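Local coordinates for protein hydrazine synthase beta subunit (PDB 5C2V) that forms part of the hydrazine synthase complex, which condenses nitric oxide with ammonium, and may modulate passage of the hydroxylamine intermediate between the gamma and alpha active sites, at residues B[15-23]-B[57-65]; B[203-211]-B[253-261]. All coordinates share one frame; numbering follows the deposited sequence.

Both contacts join successive four-stranded sheets of one beta-propeller, and their centres lie 19 Å apart. Contact 1 sets 15-20 beside 57-62, the first strands of the first two sheets, running in parallel. Contact 2 sets 203-211, the second strand of its sheet, against 256-261, the first strand of the next, running antiparallel. Their nearest atoms are about 5 Å apart without touching, and contact 1 closes along the chain before contact 2 opens. Different sites lie near them: the side chain of Glu58 is about 10 Å from a calcium ion, whereas that of Gln209 is about 9 Å from a heme c and that of His208 about 10 Å from trimethyl glycine.

Contact 1 (B[15-23]-B[57-65]); sequences PFHITMSPD and PEASAVTPD
With chi1 at -153°, Phe16 swings its ring away from its own backbone N and over Glu58. The extended glutamate runs obliquely past the ring: Phe16 CD2 is 3.6 Å from Glu58 CG, and the carboxylate stacks with its plane 22° from that of the ring. A long acid suits this place because its methylenes pack on the aromatic group while its oxygens reach polar partners, OE1 bonding Trp98 and OE2 Gln32 and Gln56. His17, its CG also trans to N (chi1 -170°), lays one ring face on the backbone of Ala59, a CH-pi contact with CA 4.1 Å from the ring centroid; the small alanine lets the imidazole lie close to the chain. Farther along, Thr19 CG2 meets Ser60 OG at 3.5 Å, and Val62 divides its methyls, CG1 lying 3.9 Å from Pro22 CD and CG2 toward the Thr19 methyl. No hydrogen bond joins the two segments. The axes of strands 15-20 and 57-62 come within 5.7 Å and run nearly parallel; the strands instead meet through side chains, as first strands of successive blades do in the beta-propeller fold.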
ATOM      1  N   PRO B  15     -12.296 -14.035 -54.682  1.00 51.43           N
ATOM      2  CA  PRO B  15     -11.150 -14.897 -54.357  1.00 53.32           C
ATOM      3  C   PRO B  15     -11.257 -15.564 -52.985  1.00 52.09           C
ATOM      4  O   PRO B  15     -11.406 -14.883 -51.971  1.00 55.59           O
ATOM      5  CB  PRO B  15      -9.970 -13.918 -54.363  1.00 53.96           C
ATOM      6  CG  PRO B  15     -10.449 -12.707 -55.103  1.00 57.73           C
ATOM      7  CD  PRO B  15     -11.912 -12.623 -54.843  1.00 42.86           C
ATOM      8  N   PHE B  16     -11.177 -16.894 -52.970  1.00 52.09           N
ATOM      9  CA  PHE B  16     -11.192 -17.666 -51.732  1.00 48.08           C
ATOM     10  C   PHE B  16      -9.834 -18.108 -51.174  1.00 64.81           C
ATOM     11  O   PHE B  16      -9.745 -18.527 -50.020  1.00 60.34           O
ATOM     12  CB  PHE B  16     -12.063 -18.905 -51.948  1.00 53.71           C
ATOM     13  CG  PHE B  16     -12.693 -19.428 -50.698  1.00 57.90           C
ATOM     14  CD1 PHE B  16     -13.757 -18.760 -50.115  1.00 42.22           C
ATOM     15  CD2 PHE B  16     -12.237 -20.596 -50.112  1.00 42.48           C
ATOM     16  CE1 PHE B  16     -14.345 -19.240 -48.964  1.00 42.13           C
ATOM     17  CE2 PHE B  16     -12.823 -21.083 -48.961  1.00 40.96           C
ATOM     18  CZ  PHE B  16     -13.879 -20.403 -48.385  1.00 52.89           C
ATOM     19  N   HIS B  17      -8.780 -18.002 -51.978  1.00 56.29           N
ATOM     20  CA  HIS B  17      -7.492 -18.581 -51.599  1.00 47.59           C
ATOM     21  C   HIS B  17      -6.356 -17.945 -52.389  1.00 54.10           C
ATOM     22  O   HIS B  17      -6.580 -17.384 -53.462  1.00 54.27           O
ATOM     23  CB  HIS B  17      -7.514 -20.103 -51.813  1.00 61.63           C
ATOM     24  CG  HIS B  17      -6.336 -20.826 -51.231  1.00 70.28           C
ATOM     25  ND1 HIS B  17      -5.148 -20.988 -51.911  1.00 65.95           N
ATOM     26  CD2 HIS B  17      -6.170 -21.436 -50.034  1.00 59.37           C
ATOM     27  CE1 HIS B  17      -4.299 -21.664 -51.157  1.00 55.36           C
ATOM     28  NE2 HIS B  17      -4.894 -21.948 -50.012  1.00 64.01           N
ATOM     29  N   ILE B  18      -5.136 -18.044 -51.874  1.00 52.17           N
ATOM     30  CA  ILE B  18      -3.982 -17.535 -52.599  1.00 49.31           C
ATOM     31  C   ILE B  18      -2.713 -18.305 -52.231  1.00 61.66           C
ATOM     32  O   ILE B  18      -2.564 -18.785 -51.106  1.00 69.35           O
ATOM     33  CB  ILE B  18      -3.787 -16.017 -52.340  1.00 47.73           C
ATOM     34  CG1 ILE B  18      -2.819 -15.407 -53.357  1.00 52.03           C
ATOM     35  CG2 ILE B  18      -3.337 -15.757 -50.906  1.00 50.87           C
ATOM     36  CD1 ILE B  18      -2.694 -13.902 -53.255  1.00 53.10           C
ATOM     37  N   THR B  19      -1.811 -18.438 -53.198  1.00 61.16           N
ATOM     38  CA  THR B  19      -0.516 -19.062 -52.968  1.00 43.55           C
ATOM     39  C   THR B  19       0.512 -18.438 -53.899  1.00 52.87           C
ATOM     40  O   THR B  19       0.184 -17.562 -54.699  1.00 62.10           O
ATOM     41  CB  THR B  19      -0.562 -20.587 -53.186  1.00 64.03           C
ATOM     42  OG1 THR B  19       0.713 -21.158 -52.867  1.00 54.83           O
ATOM     43  CG2 THR B  19      -0.911 -20.912 -54.632  1.00 69.34           C
ATOM     44  N   MET B  20       1.756 -18.892 -53.802  1.00 60.44           N
ATOM     45  CA  MET B  20       2.829 -18.296 -54.584  1.00 59.36           C
ATOM     46  C   MET B  20       3.834 -19.347 -55.035  1.00 62.50           C
ATOM     47  O   MET B  20       4.086 -20.322 -54.328  1.00 49.82           O
ATOM     48  CB  MET B  20       3.529 -17.206 -53.770  1.00 53.57           C
ATOM     49  CG  MET B  20       4.279 -16.179 -54.597  1.00 68.02           C
ATOM     50  SD  MET B  20       5.015 -14.906 -53.555  1.00 77.19           S
ATOM     51  CE  MET B  20       5.161 -13.555 -54.718  1.00 70.16           C
ATOM     52  N   SER B  21       4.397 -19.144 -56.223  1.00 72.09           N
ATOM     53  CA  SER B  21       5.418 -20.040 -56.746  1.00 69.56           C
ATOM     54  C   SER B  21       6.648 -20.009 -55.844  1.00 70.38           C
ATOM     55  O   SER B  21       6.973 -18.968 -55.275  1.00 79.64           O
ATOM     56  CB  SER B  21       5.790 -19.654 -58.179  1.00 70.31           C
ATOM     57  OG  SER B  21       6.236 -18.311 -58.249  1.00 75.43           O
ATOM     58  N   PRO B  22       7.330 -21.156 -55.705  1.00 67.42           N
ATOM     59  CA  PRO B  22       8.525 -21.265 -54.857  1.00 64.67           C
ATOM     60  C   PRO B  22       9.651 -20.327 -55.290  1.00 53.84           C
ATOM     61  O   PRO B  22      10.553 -20.052 -54.499  1.00 69.63           O
ATOM     62  CB  PRO B  22       8.943 -22.732 -55.021  1.00 61.32           C
ATOM     63  CG  PRO B  22       8.264 -23.196 -56.268  1.00 77.68           C
ATOM     64  CD  PRO B  22       6.978 -22.445 -56.324  1.00 72.97           C
ATOM     65  N   ASP B  23       9.596 -19.848 -56.528  1.00 55.11           N
ATOM     66  CA  ASP B  23      10.556 -18.862 -57.010  1.00 62.90           C
ATOM     67  C   ASP B  23      10.033 -17.445 -56.777  1.00 64.72           C
ATOM     68  O   ASP B  23      10.732 -16.464 -57.031  1.00 59.63           O
ATOM     69  CB  ASP B  23      10.858 -19.088 -58.493  1.00 65.95           C
ATOM     70  CG  ASP B  23       9.602 -19.206 -59.333  1.00 81.63           C
ATOM     71  OD1 ASP B  23       9.044 -20.321 -59.415  1.00 76.98           O
ATOM     72  OD2 ASP B  23       9.173 -18.185 -59.911  1.00 73.44           O
ATOM     73  N   PRO B  57     -13.490 -23.552 -57.213  1.00 65.58           N
ATOM     74  CA  PRO B  57     -12.196 -23.856 -56.590  1.00 60.87           C
ATOM     75  C   PRO B  57     -11.999 -23.151 -55.245  1.00 67.38           C
ATOM     76  O   PRO B  57     -12.113 -21.926 -55.190  1.00 59.09           O
ATOM     77  CB  PRO B  57     -11.194 -23.337 -57.623  1.00 58.28           C
ATOM     78  CG  PRO B  57     -11.914 -22.212 -58.297  1.00 70.91           C
ATOM     79  CD  PRO B  57     -13.362 -22.624 -58.350  1.00 68.05           C
ATOM     80  N   GLU B  58     -11.715 -23.890 -54.175  1.00 64.54           N
ATOM     81  CA  GLU B  58     -11.286 -23.258 -52.927  1.00 71.99           C
ATOM     82  C   GLU B  58      -9.802 -23.323 -52.535  1.00 81.29           C
ATOM     83  O   GLU B  58      -9.412 -22.717 -51.536  1.00 66.16           O
ATOM     84  CB  GLU B  58     -12.156 -23.785 -51.793  1.00 64.18           C
ATOM     85  CG  GLU B  58     -13.581 -23.314 -51.996  1.00 59.41           C
ATOM     86  CD  GLU B  58     -14.557 -23.836 -50.981  1.00 62.77           C
ATOM     87  OE1 GLU B  58     -14.191 -24.723 -50.181  1.00 61.98           O
ATOM     88  OE2 GLU B  58     -15.698 -23.331 -50.982  1.00 70.79           O
ATOM     89  N   ALA B  59      -8.974 -24.027 -53.299  1.00 80.23           N
ATOM     90  CA  ALA B  59      -7.570 -24.177 -52.909  1.00 72.58           C
ATOM     91  C   ALA B  59      -6.653 -24.524 -54.075  1.00 79.25           C
ATOM     92  O   ALA B  59      -7.099 -25.056 -55.090  1.00 78.75           O
ATOM     93  CB  ALA B  59      -7.443 -25.235 -51.817  1.00 51.84           C
ATOM     94  N   SER B  60      -5.363 -24.236 -53.912  1.00 68.96           N
ATOM     95  CA  SER B  60      -4.367 -24.574 -54.925  1.00 61.03           C
ATOM     96  C   SER B  60      -2.971 -24.778 -54.331  1.00 76.25           C
ATOM     97  O   SER B  60      -2.611 -24.150 -53.336  1.00 78.45           O
ATOM     98  CB  SER B  60      -4.323 -23.491 -56.005  1.00 54.62           C
ATOM     99  OG  SER B  60      -4.036 -22.222 -55.447  1.00 72.50           O
ATOM    100  N   ALA B  61      -2.190 -25.653 -54.957  1.00 84.28           N
ATOM    101  CA  ALA B  61      -0.808 -25.892 -54.547  1.00 72.86           C
ATOM    102  C   ALA B  61       0.116 -25.968 -55.761  1.00 76.52           C
ATOM    103  O   ALA B  61      -0.247 -26.528 -56.795  1.00 72.18           O
ATOM    104  CB  ALA B  61      -0.708 -27.166 -53.724  1.00 57.68           C
ATOM    105  N   VAL B  62       1.312 -25.404 -55.626  1.00 67.85           N
ATOM    106  CA  VAL B  62       2.272 -25.364 -56.724  1.00 58.29           C
ATOM    107  C   VAL B  62       3.356 -26.427 -56.557  1.00 56.02           C
ATOM    108  O   VAL B  62       3.820 -26.682 -55.446  1.00 69.87           O
ATOM    109  CB  VAL B  62       2.937 -23.975 -56.833  1.00 63.80           C
ATOM    110  CG1 VAL B  62       3.778 -23.876 -58.099  1.00 56.06           C
ATOM    111  CG2 VAL B  62       1.885 -22.881 -56.805  1.00 56.60           C
ATOM    112  N   THR B  63       3.748 -27.049 -57.665  1.00 71.52           N
ATOM    113  CA  THR B  63       4.849 -28.004 -57.664  1.00 75.08           C
ATOM    114  C   THR B  63       6.167 -27.279 -57.396  1.00 78.13           C
ATOM    115  O   THR B  63       6.309 -26.109 -57.751  1.00 76.35           O
ATOM    116  CB  THR B  63       4.935 -28.768 -59.003  1.00 68.88           C
ATOM    117  OG1 THR B  63       5.128 -27.839 -60.077  1.00 69.44           O
ATOM    118  CG2 THR B  63       3.660 -29.562 -59.247  1.00 67.57           C
ATOM    119  N   PRO B  64       7.128 -27.968 -56.753  1.00 77.14           N
ATOM    120  CA  PRO B  64       8.434 -27.391 -56.401  1.00 72.99           C
ATOM    121  C   PRO B  64       9.152 -26.714 -57.571  1.00 78.36           C
ATOM    122  O   PRO B  64       9.838 -25.713 -57.364  1.00 62.91           O
ATOM    123  CB  PRO B  64       9.225 -28.606 -55.917  1.00 61.54           C
ATOM    124  CG  PRO B  64       8.191 -29.506 -55.352  1.00 64.23           C
ATOM    125  CD  PRO B  64       6.981 -29.338 -56.228  1.00 67.22           C
ATOM    126  N   ASP B  65       9.009 -27.259 -58.774  1.00 76.31           N
ATOM    127  CA  ASP B  65       9.612 -26.655 -59.958  1.00 76.57           C
ATOM    128  C   ASP B  65       8.788 -25.473 -60.464  1.00 80.66           C
ATOM    129  O   ASP B  65       9.322 -24.548 -61.077  1.00 66.41           O
ATOM    130  CB  ASP B  65       9.780 -27.699 -61.064  1.00 73.96           C
ATOM    131  CG  ASP B  65       8.558 -28.584 -61.224  1.00 81.87           C
ATOM    132  OD1 ASP B  65       7.425 -28.068 -61.124  1.00 84.10           O
ATOM    133  OD2 ASP B  65       8.733 -29.800 -61.446  1.00 85.74           O
TER

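Contact 2 (B[203-211]-B[253-261]); sequences YIAVTHQTP and DGNPYGMAM
Thr207 gives the one hydrogen bond across the contact: its OG1 donates to Tyr257 O at 3.1 Å, approaching from above the carbonyl plane, 44° out of it. With chi1 at 42° the hydroxyl sits between the backbone N and carbonyl carbon of Thr207, which turns it to strand 256-261 and leaves the methyl for apolar packing. A beta-branched residue with one polar and one apolar arm thus serves both purposes.

The apolar part centres on Met259. Its flexible, unbranched chain meets Thr207 tip to tip, with SD 3.5 Å from Thr207 CG2, and the same sulfur lies 3.9 Å from Ala205 CB, where the small alanine makes room for it. Pro256 adds a rigid ring, its CB 4.0 Å from Thr207 CB and its CG beside the carbonyl of His208.

Among the amides, Gln209 and Asn255 cross with planes 54° apart. Gln209 NE2 and Asn255 ND2, 3.2 Å apart, are both donors and do not bond. Their partners lie elsewhere: Gln209 NE2 binds Asn228, and Asn255 bonds Ser62 and Ser65 of the gamma subunit.

Strand 203-211 is flanked in its own sheet by strands 190-197 and 226-234, both of which also touch side chains of 256-261, while strand 267-272 packs Leu268 on Ala205 and Ile270 on Thr207 and Pro256.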
ATOM      1  N   TYR B 203       6.945 -27.310 -34.257  1.00 70.38           N
ATOM      2  CA  TYR B 203       5.647 -26.783 -33.841  1.00 83.76           C
ATOM      3  C   TYR B 203       4.672 -26.670 -35.008  1.00 73.59           C
ATOM      4  O   TYR B 203       5.082 -26.564 -36.164  1.00 62.97           O
ATOM      5  CB  TYR B 203       5.801 -25.406 -33.186  1.00 61.84           C
ATOM      6  CG  TYR B 203       6.888 -25.308 -32.140  1.00 78.25           C
ATOM      7  CD1 TYR B 203       6.639 -25.653 -30.817  1.00 64.86           C
ATOM      8  CD2 TYR B 203       8.159 -24.855 -32.470  1.00 82.60           C
ATOM      9  CE1 TYR B 203       7.629 -25.559 -29.857  1.00 77.63           C
ATOM     10  CE2 TYR B 203       9.154 -24.757 -31.517  1.00 77.47           C
ATOM     11  CZ  TYR B 203       8.884 -25.110 -30.211  1.00 83.72           C
ATOM     12  OH  TYR B 203       9.872 -25.015 -29.257  1.00 65.48           O
ATOM     13  N   ILE B 204       3.379 -26.689 -34.698  1.00 68.03           N
ATOM     14  CA  ILE B 204       2.359 -26.352 -35.685  1.00 54.22           C
ATOM     15  C   ILE B 204       1.393 -25.314 -35.127  1.00 53.73           C
ATOM     16  O   ILE B 204       1.051 -25.339 -33.944  1.00 54.99           O
ATOM     17  CB  ILE B 204       1.552 -27.584 -36.148  1.00 57.97           C
ATOM     18  CG1 ILE B 204       1.029 -28.374 -34.949  1.00 52.91           C
ATOM     19  CG2 ILE B 204       2.399 -28.475 -37.040  1.00 45.60           C
ATOM     20  CD1 ILE B 204       0.145 -29.542 -35.328  1.00 42.97           C
ATOM     21  N   ALA B 205       0.962 -24.394 -35.983  1.00 48.95           N
ATOM     22  CA  ALA B 205      -0.020 -23.391 -35.593  1.00 51.69           C
ATOM     23  C   ALA B 205      -1.372 -23.706 -36.224  1.00 69.88           C
ATOM     24  O   ALA B 205      -1.446 -24.089 -37.395  1.00 50.42           O
ATOM     25  CB  ALA B 205       0.446 -22.000 -35.991  1.00 29.31           C
ATOM     26  N   VAL B 206      -2.431 -23.561 -35.431  1.00 66.27           N
ATOM     27  CA  VAL B 206      -3.793 -23.810 -35.896  1.00 51.48           C
ATOM     28  C   VAL B 206      -4.741 -22.697 -35.454  1.00 46.36           C
ATOM     29  O   VAL B 206      -4.916 -22.463 -34.260  1.00 65.84           O
ATOM     30  CB  VAL B 206      -4.331 -25.161 -35.374  1.00 54.69           C
ATOM     31  CG1 VAL B 206      -5.806 -25.315 -35.715  1.00 62.08           C
ATOM     32  CG2 VAL B 206      -3.519 -26.320 -35.939  1.00 54.91           C
ATOM     33  N   THR B 207      -5.356 -22.016 -36.416  1.00 41.27           N
ATOM     34  CA  THR B 207      -6.323 -20.965 -36.108  1.00 44.16           C
ATOM     35  C   THR B 207      -7.717 -21.541 -35.888  1.00 49.39           C
ATOM     36  O   THR B 207      -8.175 -22.385 -36.660  1.00 41.33           O
ATOM     37  CB  THR B 207      -6.397 -19.909 -37.226  1.00 43.11           C
ATOM     38  OG1 THR B 207      -6.377 -20.559 -38.504  1.00 42.40           O
ATOM     39  CG2 THR B 207      -5.225 -18.950 -37.133  1.00 38.08           C
ATOM     40  N   HIS B 208      -8.391 -21.077 -34.840  1.00 45.30           N
ATOM     41  CA  HIS B 208      -9.731 -21.561 -34.526  1.00 45.13           C
ATOM     42  C   HIS B 208     -10.473 -20.635 -33.570  1.00 40.48           C
ATOM     43  O   HIS B 208      -9.975 -19.571 -33.199  1.00 63.52           O
ATOM     44  CB  HIS B 208      -9.661 -22.967 -33.925  1.00 52.52           C
ATOM     45  CG  HIS B 208      -9.002 -23.015 -32.583  1.00 61.56           C
ATOM     46  ND1 HIS B 208      -9.691 -22.819 -31.406  1.00 48.80           N
ATOM     47  CD2 HIS B 208      -7.711 -23.235 -32.230  1.00 49.46           C
ATOM     48  CE1 HIS B 208      -8.857 -22.917 -30.386  1.00 42.43           C
ATOM     49  NE2 HIS B 208      -7.651 -23.170 -30.860  1.00 47.00           N
ATOM     50  N   GLN B 209     -11.671 -21.056 -33.178  1.00 51.68           N
ATOM     51  CA  GLN B 209     -12.473 -20.315 -32.215  1.00 43.30           C
ATOM     52  C   GLN B 209     -12.786 -21.163 -30.989  1.00 47.33           C
ATOM     53  O   GLN B 209     -12.853 -22.389 -31.068  1.00 49.94           O
ATOM     54  CB  GLN B 209     -13.778 -19.832 -32.851  1.00 36.62           C
ATOM     55  CG  GLN B 209     -13.630 -18.617 -33.748  1.00 40.99           C
ATOM     56  CD  GLN B 209     -14.968 -18.075 -34.210  1.00 41.73           C
ATOM     57  OE1 GLN B 209     -15.843 -18.827 -34.635  1.00 50.27           O
ATOM     58  NE2 GLN B 209     -15.135 -16.760 -34.120  1.00 49.31           N
ATOM     59  N   THR B 210     -12.965 -20.497 -29.855  1.00 46.68           N
ATOM     60  CA  THR B 210     -13.400 -21.154 -28.635  1.00 47.92           C
ATOM     61  C   THR B 210     -14.794 -20.676 -28.258  1.00 41.88           C
ATOM     62  O   THR B 210     -14.969 -19.540 -27.808  1.00 56.25           O
ATOM     63  CB  THR B 210     -12.434 -20.877 -27.466  1.00 48.84           C
ATOM     64  OG1 THR B 210     -11.107 -21.280 -27.827  1.00 37.17           O
ATOM     65  CG2 THR B 210     -12.875 -21.619 -26.212  1.00 35.44           C
ATOM     66  N   PRO B 211     -15.796 -21.540 -28.454  1.00 46.61           N
ATOM     67  CA  PRO B 211     -17.157 -21.265 -27.998  1.00 39.62           C
ATOM     68  C   PRO B 211     -17.285 -21.505 -26.504  1.00 34.09           C
ATOM     69  O   PRO B 211     -16.606 -22.394 -25.991  1.00 32.10           O
ATOM     70  CB  PRO B 211     -18.010 -22.273 -28.786  1.00 37.26           C
ATOM     71  CG  PRO B 211     -17.031 -23.231 -29.451  1.00 38.45           C
ATOM     72  CD  PRO B 211     -15.657 -22.921 -28.947  1.00 48.01           C
ATOM     73  N   ASP B 253     -10.578 -10.605 -32.863  1.00 38.41           N
ATOM     74  CA  ASP B 253     -10.344 -10.915 -34.267  1.00 43.18           C
ATOM     75  C   ASP B 253     -11.372 -11.941 -34.710  1.00 59.10           C
ATOM     76  O   ASP B 253     -11.225 -13.119 -34.425  1.00 47.41           O
ATOM     77  CB  ASP B 253      -8.933 -11.477 -34.476  1.00 48.81           C
ATOM     78  CG  ASP B 253      -7.853 -10.424 -34.352  1.00 44.60           C
ATOM     79  OD1 ASP B 253      -8.097  -9.269 -34.747  1.00 39.00           O
ATOM     80  OD2 ASP B 253      -6.752 -10.756 -33.864  1.00 61.64           O
ATOM     81  N   GLY B 254     -12.364 -11.507 -35.476  1.00 65.32           N
ATOM     82  CA  GLY B 254     -13.448 -12.391 -35.864  1.00 38.56           C
ATOM     83  C   GLY B 254     -13.032 -13.445 -36.866  1.00 39.32           C
ATOM     84  O   GLY B 254     -12.519 -13.108 -37.932  1.00 54.50           O
ATOM     85  N   ASN B 255     -13.279 -14.711 -36.540  1.00 34.70           N
ATOM     86  CA  ASN B 255     -13.071 -15.808 -37.481  1.00 54.81           C
ATOM     87  C   ASN B 255     -11.696 -15.802 -38.153  1.00 41.01           C
ATOM     88  O   ASN B 255     -11.586 -15.448 -39.324  1.00 45.98           O
ATOM     89  CB  ASN B 255     -14.161 -15.781 -38.557  1.00 44.13           C
ATOM     90  CG  ASN B 255     -15.559 -15.772 -37.971  1.00 44.32           C
ATOM     91  OD1 ASN B 255     -16.327 -14.833 -38.183  1.00 42.77           O
ATOM     92  ND2 ASN B 255     -15.901 -16.825 -37.236  1.00 32.59           N
ATOM     93  N   PRO B 256     -10.638 -16.153 -37.405  1.00 41.18           N
ATOM     94  CA  PRO B 256      -9.315 -16.247 -38.033  1.00 47.21           C
ATOM     95  C   PRO B 256      -9.272 -17.399 -39.036  1.00 40.28           C
ATOM     96  O   PRO B 256      -9.756 -18.484 -38.715  1.00 38.04           O
ATOM     97  CB  PRO B 256      -8.384 -16.504 -36.846  1.00 43.68           C
ATOM     98  CG  PRO B 256      -9.252 -17.197 -35.844  1.00 30.79           C
ATOM     99  CD  PRO B 256     -10.616 -16.576 -35.993  1.00 45.17           C
ATOM    100  N   TYR B 257      -8.712 -17.180 -40.224  1.00 41.79           N
ATOM    101  CA  TYR B 257      -8.757 -18.212 -41.260  1.00 62.15           C
ATOM    102  C   TYR B 257      -7.403 -18.684 -41.769  1.00 58.19           C
ATOM    103  O   TYR B 257      -6.934 -19.762 -41.408  1.00 66.69           O
ATOM    104  CB  TYR B 257      -9.557 -17.707 -42.462  1.00 52.99           C
ATOM    105  CG  TYR B 257     -11.028 -18.035 -42.430  1.00 63.73           C
ATOM    106  CD1 TYR B 257     -11.826 -17.616 -41.378  1.00 60.33           C
ATOM    107  CD2 TYR B 257     -11.625 -18.740 -43.467  1.00 60.45           C
ATOM    108  CE1 TYR B 257     -13.173 -17.903 -41.347  1.00 68.65           C
ATOM    109  CE2 TYR B 257     -12.975 -19.030 -43.448  1.00 53.50           C
ATOM    110  CZ  TYR B 257     -13.744 -18.609 -42.383  1.00 69.67           C
ATOM    111  OH  TYR B 257     -15.089 -18.892 -42.349  1.00 50.72           O
ATOM    112  N   GLY B 258      -6.781 -17.861 -42.605  1.00 54.75           N
ATOM    113  CA  GLY B 258      -5.576 -18.258 -43.307  1.00 63.48           C
ATOM    114  C   GLY B 258      -4.315 -17.949 -42.536  1.00 62.95           C
ATOM    115  O   GLY B 258      -4.267 -16.995 -41.760  1.00 56.10           O
ATOM    116  N   MET B 259      -3.281 -18.749 -42.762  1.00 57.39           N
ATOM    117  CA  MET B 259      -2.014 -18.534 -42.084  1.00 69.67           C
ATOM    118  C   MET B 259      -0.819 -18.609 -43.022  1.00 56.11           C
ATOM    119  O   MET B 259      -0.787 -19.407 -43.959  1.00 57.04           O
ATOM    120  CB  MET B 259      -1.836 -19.537 -40.945  1.00 61.53           C
ATOM    121  CG  MET B 259      -2.502 -19.114 -39.648  1.00 39.95           C
ATOM    122  SD  MET B 259      -2.155 -20.266 -38.309  1.00 59.04           S
ATOM    123  CE  MET B 259      -2.796 -21.778 -39.014  1.00 50.35           C
ATOM    124  N   ALA B 260       0.162 -17.756 -42.752  1.00 65.55           N
ATOM    125  CA  ALA B 260       1.421 -17.763 -43.476  1.00 58.38           C
ATOM    126  C   ALA B 260       2.573 -17.717 -42.480  1.00 58.78           C
ATOM    127  O   ALA B 260       2.630 -16.835 -41.619  1.00 62.64           O
ATOM    128  CB  ALA B 260       1.491 -16.592 -44.442  1.00 55.30           C
ATOM    129  N   MET B 261       3.479 -18.682 -42.596  1.00 64.91           N
ATOM    130  CA  MET B 261       4.618 -18.786 -41.693  1.00 39.53           C
ATOM    131  C   MET B 261       5.867 -18.175 -42.313  1.00 54.34           C
ATOM    132  O   MET B 261       6.217 -18.482 -43.454  1.00 59.40           O
ATOM    133  CB  MET B 261       4.876 -20.250 -41.326  1.00 38.77           C
ATOM    134  CG  MET B 261       6.105 -20.472 -40.458  1.00 70.98           C
ATOM    135  SD  MET B 261       5.920 -19.809 -38.791  1.00 59.94           S
ATOM    136  CE  MET B 261       4.646 -20.886 -38.138  1.00 52.94           C
TER